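PDB 3CR3: PTS-dependent dihydroxyacetone kinase, ADP-binding subunit DhaL from Lactococcus lactis subsp. lactis, which binds ADP with magnesium, takes a phosphoryl group from DhaM to form ATP, and passes it to dihydroxyacetone bound to DhaK. Local coordinates for residues 19-24 with 180-185. Sequence-based numbering, arbitrary orientation.
Sequences QENKAY and SAYLFE
Asn-21 and Tyr-182 are the residues through which the two backbones come nearest, their CA atoms 9.4 Å apart, a gap spanned by the tyrosine side chain. Asn-21 breaks the helical path between helix 4-20 and helix 22-28, leaving helical phi/psi and occupying the N-cap position of the second helix, although its side chain makes no capping bond. Residues 180-185 run unbroken within helix 175-191, where Glu-185 N hydrogen-bonds to Ala-181 O at 2.8 Å. Tyr-182 projects from this helix toward the break with CG anti to its own carbonyl carbon (chi1 -61°), carrying the phenol to Asn-21. ND2 of Asn-21 lies over one face of the ring, at its phenol end, 3.6 Å from Tyr-182 CZ, while CG lies beside the hydroxyl; the amide and ring planes are 21° apart. Rather than a polar bond, this is van der Waals packing; ND2 gives its hydrogen bond to Lys-17 O, one turn back, which helps set how the amide is turned. Asn-21 CB packs against the same end of the phenol, 3.2 Å from Tyr-182 OH. In the all-helical DhaL fold, helix 175-191 begins at the ADP site, and Tyr-182 packs it against helix 4-20 through Phe-14, Lys-17 and Ile-18; the Tyr-182 side chain lies about 11 Å from the bound ADP. Tyr-24, in the first turn of helix 22-28, reaches the same hydroxyl from another direction: Tyr-24 CD2, at the ring edge, is 3.7 Å from Tyr-182 OH, which lies near the plane of the Tyr-24 ring, and the two side chains cross at about a right angle. Cutting Tyr-182 back to an alanine is likely to open a gap under Asn-21 ND2 and take the hydroxyl away from the Tyr-24 ring edge. The Tyr-24 side chain also touches Ile-173, on the loop leading into helix 175-191.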
loop_
_atom_site.group_PDB
_atom_site.type_symbol
_atom_site.label_atom_id
_atom_site.label_comp_id
_atom_site.label_asym_id
_atom_site.label_seq_id
_atom_site.Cartn_x
_atom_site.Cartn_y
_atom_site.Cartn_z
ATOM N N GLN A 19 -33.339 6.710 7.841
ATOM C CA GLN A 19 -33.811 5.313 7.901
ATOM C C GLN A 19 -34.686 4.950 6.706
ATOM O O GLN A 19 -34.543 3.869 6.144
ATOM C CB GLN A 19 -34.594 5.054 9.198
ATOM C CG GLN A 19 -33.829 5.375 10.480
ATOM C CD GLN A 19 -32.549 4.587 10.629
ATOM O OE1 GLN A 19 -32.411 3.499 10.084
ATOM N NE2 GLN A 19 -31.606 5.132 11.386
ATOM N N GLU A 20 -35.584 5.856 6.324
ATOM C CA GLU A 20 -36.469 5.636 5.182
ATOM C C GLU A 20 -35.697 5.453 3.879
ATOM O O GLU A 20 -35.999 4.554 3.091
ATOM C CB GLU A 20 -37.480 6.783 5.039
ATOM C CG GLU A 20 -38.619 6.769 6.088
ATOM C CD GLU A 20 -39.601 7.935 5.937
ATOM O OE1 GLU A 20 -39.310 8.885 5.166
ATOM O OE2 GLU A 20 -40.665 7.901 6.597
ATOM N N ASN A 21 -34.700 6.310 3.667
ATOM C CA ASN A 21 -33.955 6.344 2.415
ATOM C C ASN A 21 -32.574 5.710 2.441
ATOM O O ASN A 21 -31.753 6.020 1.574
ATOM C CB ASN A 21 -33.830 7.795 1.945
ATOM C CG ASN A 21 -35.159 8.440 1.721
ATOM O OD1 ASN A 21 -35.848 8.119 0.763
ATOM N ND2 ASN A 21 -35.539 9.368 2.606
ATOM N N LYS A 22 -32.317 4.817 3.399
ATOM C CA LYS A 22 -30.973 4.236 3.561
ATOM C C LYS A 22 -30.470 3.393 2.391
ATOM O O LYS A 22 -29.308 3.516 1.998
ATOM C CB LYS A 22 -30.803 3.502 4.902
ATOM C CG LYS A 22 -31.627 2.231 5.098
ATOM C CD LYS A 22 -31.360 1.650 6.485
ATOM C CE LYS A 22 -31.960 0.256 6.649
ATOM N NZ LYS A 22 -31.869 -0.201 8.079
ATOM N N ALA A 23 -31.329 2.544 1.834
ATOM C CA ALA A 23 -30.967 1.768 0.644
ATOM C C ALA A 23 -30.617 2.721 -0.497
ATOM O O ALA A 23 -29.652 2.495 -1.205
ATOM C CB ALA A 23 -32.106 0.826 0.232
ATOM N N TYR A 24 -31.401 3.785 -0.662
ATOM C CA TYR A 24 -31.164 4.749 -1.750
ATOM C C TYR A 24 -29.805 5.455 -1.616
ATOM O O TYR A 24 -29.053 5.562 -2.588
ATOM C CB TYR A 24 -32.322 5.750 -1.879
ATOM C CG TYR A 24 -32.131 6.769 -2.992
ATOM C CD1 TYR A 24 -32.088 6.369 -4.324
ATOM C CD2 TYR A 24 -31.982 8.120 -2.707
ATOM C CE1 TYR A 24 -31.907 7.297 -5.359
ATOM C CE2 TYR A 24 -31.799 9.067 -3.738
ATOM C CZ TYR A 24 -31.753 8.640 -5.057
ATOM O OH TYR A 24 -31.582 9.550 -6.071
ATOM N N SER A 180 -27.181 15.303 3.109
ATOM C CA SER A 180 -27.254 16.695 3.585
ATOM C C SER A 180 -28.554 17.415 3.218
ATOM O O SER A 180 -29.012 18.271 3.972
ATOM C CB SER A 180 -26.032 17.522 3.177
ATOM O OG SER A 180 -24.881 17.151 3.923
ATOM N N ALA A 181 -29.146 17.064 2.079
ATOM C CA ALA A 181 -30.451 17.605 1.680
ATOM C C ALA A 181 -31.545 17.217 2.687
ATOM O O ALA A 181 -32.359 18.066 3.100
ATOM C CB ALA A 181 -30.831 17.147 0.247
ATOM N N TYR A 182 -31.546 15.946 3.093
ATOM C CA TYR A 182 -32.480 15.466 4.117
ATOM C C TYR A 182 -32.304 16.254 5.410
ATOM O O TYR A 182 -33.270 16.570 6.091
ATOM C CB TYR A 182 -32.258 13.970 4.419
ATOM C CG TYR A 182 -32.451 13.003 3.257
ATOM C CD1 TYR A 182 -33.387 13.244 2.242
ATOM C CD2 TYR A 182 -31.712 11.818 3.205
ATOM C CE1 TYR A 182 -33.563 12.314 1.174
ATOM C CE2 TYR A 182 -31.872 10.898 2.183
ATOM C CZ TYR A 182 -32.784 11.147 1.161
ATOM O OH TYR A 182 -32.903 10.217 0.154
ATOM N N LEU A 183 -31.059 16.566 5.749
ATOM C CA LEU A 183 -30.768 17.329 6.959
ATOM C C LEU A 183 -31.427 18.705 6.952
ATOM O O LEU A 183 -32.052 19.115 7.947
ATOM C CB LEU A 183 -29.248 17.470 7.152
ATOM C CG LEU A 183 -28.787 18.106 8.466
ATOM C CD1 LEU A 183 -29.261 17.266 9.660
ATOM C CD2 LEU A 183 -27.270 18.221 8.474
ATOM N N PHE A 184 -31.272 19.408 5.834
ATOM C CA PHE A 184 -31.741 20.786 5.712
ATOM C C PHE A 184 -33.228 20.894 5.453
ATOM O O PHE A 184 -33.866 21.852 5.895
ATOM C CB PHE A 184 -30.978 21.521 4.606
ATOM C CG PHE A 184 -29.491 21.571 4.822
ATOM C CD1 PHE A 184 -28.957 21.617 6.115
ATOM C CD2 PHE A 184 -28.619 21.594 3.730
ATOM C CE1 PHE A 184 -27.583 21.671 6.322
ATOM C CE2 PHE A 184 -27.236 21.643 3.928
ATOM C CZ PHE A 184 -26.725 21.694 5.241
ATOM N N GLU A 185 -33.753 19.941 4.690
ATOM C CA GLU A 185 -35.179 19.836 4.439
ATOM C C GLU A 185 -35.975 19.655 5.747
ATOM O O GLU A 185 -36.976 20.325 5.960
ATOM C CB GLU A 185 -35.432 18.717 3.414
ATOM C CG GLU A 185 -36.624 17.847 3.649
ATOM C CD GLU A 185 -36.807 16.811 2.540
ATOM O OE1 GLU A 185 -35.802 16.452 1.852
ATOM O OE2 GLU A 185 -37.965 16.366 2.370
#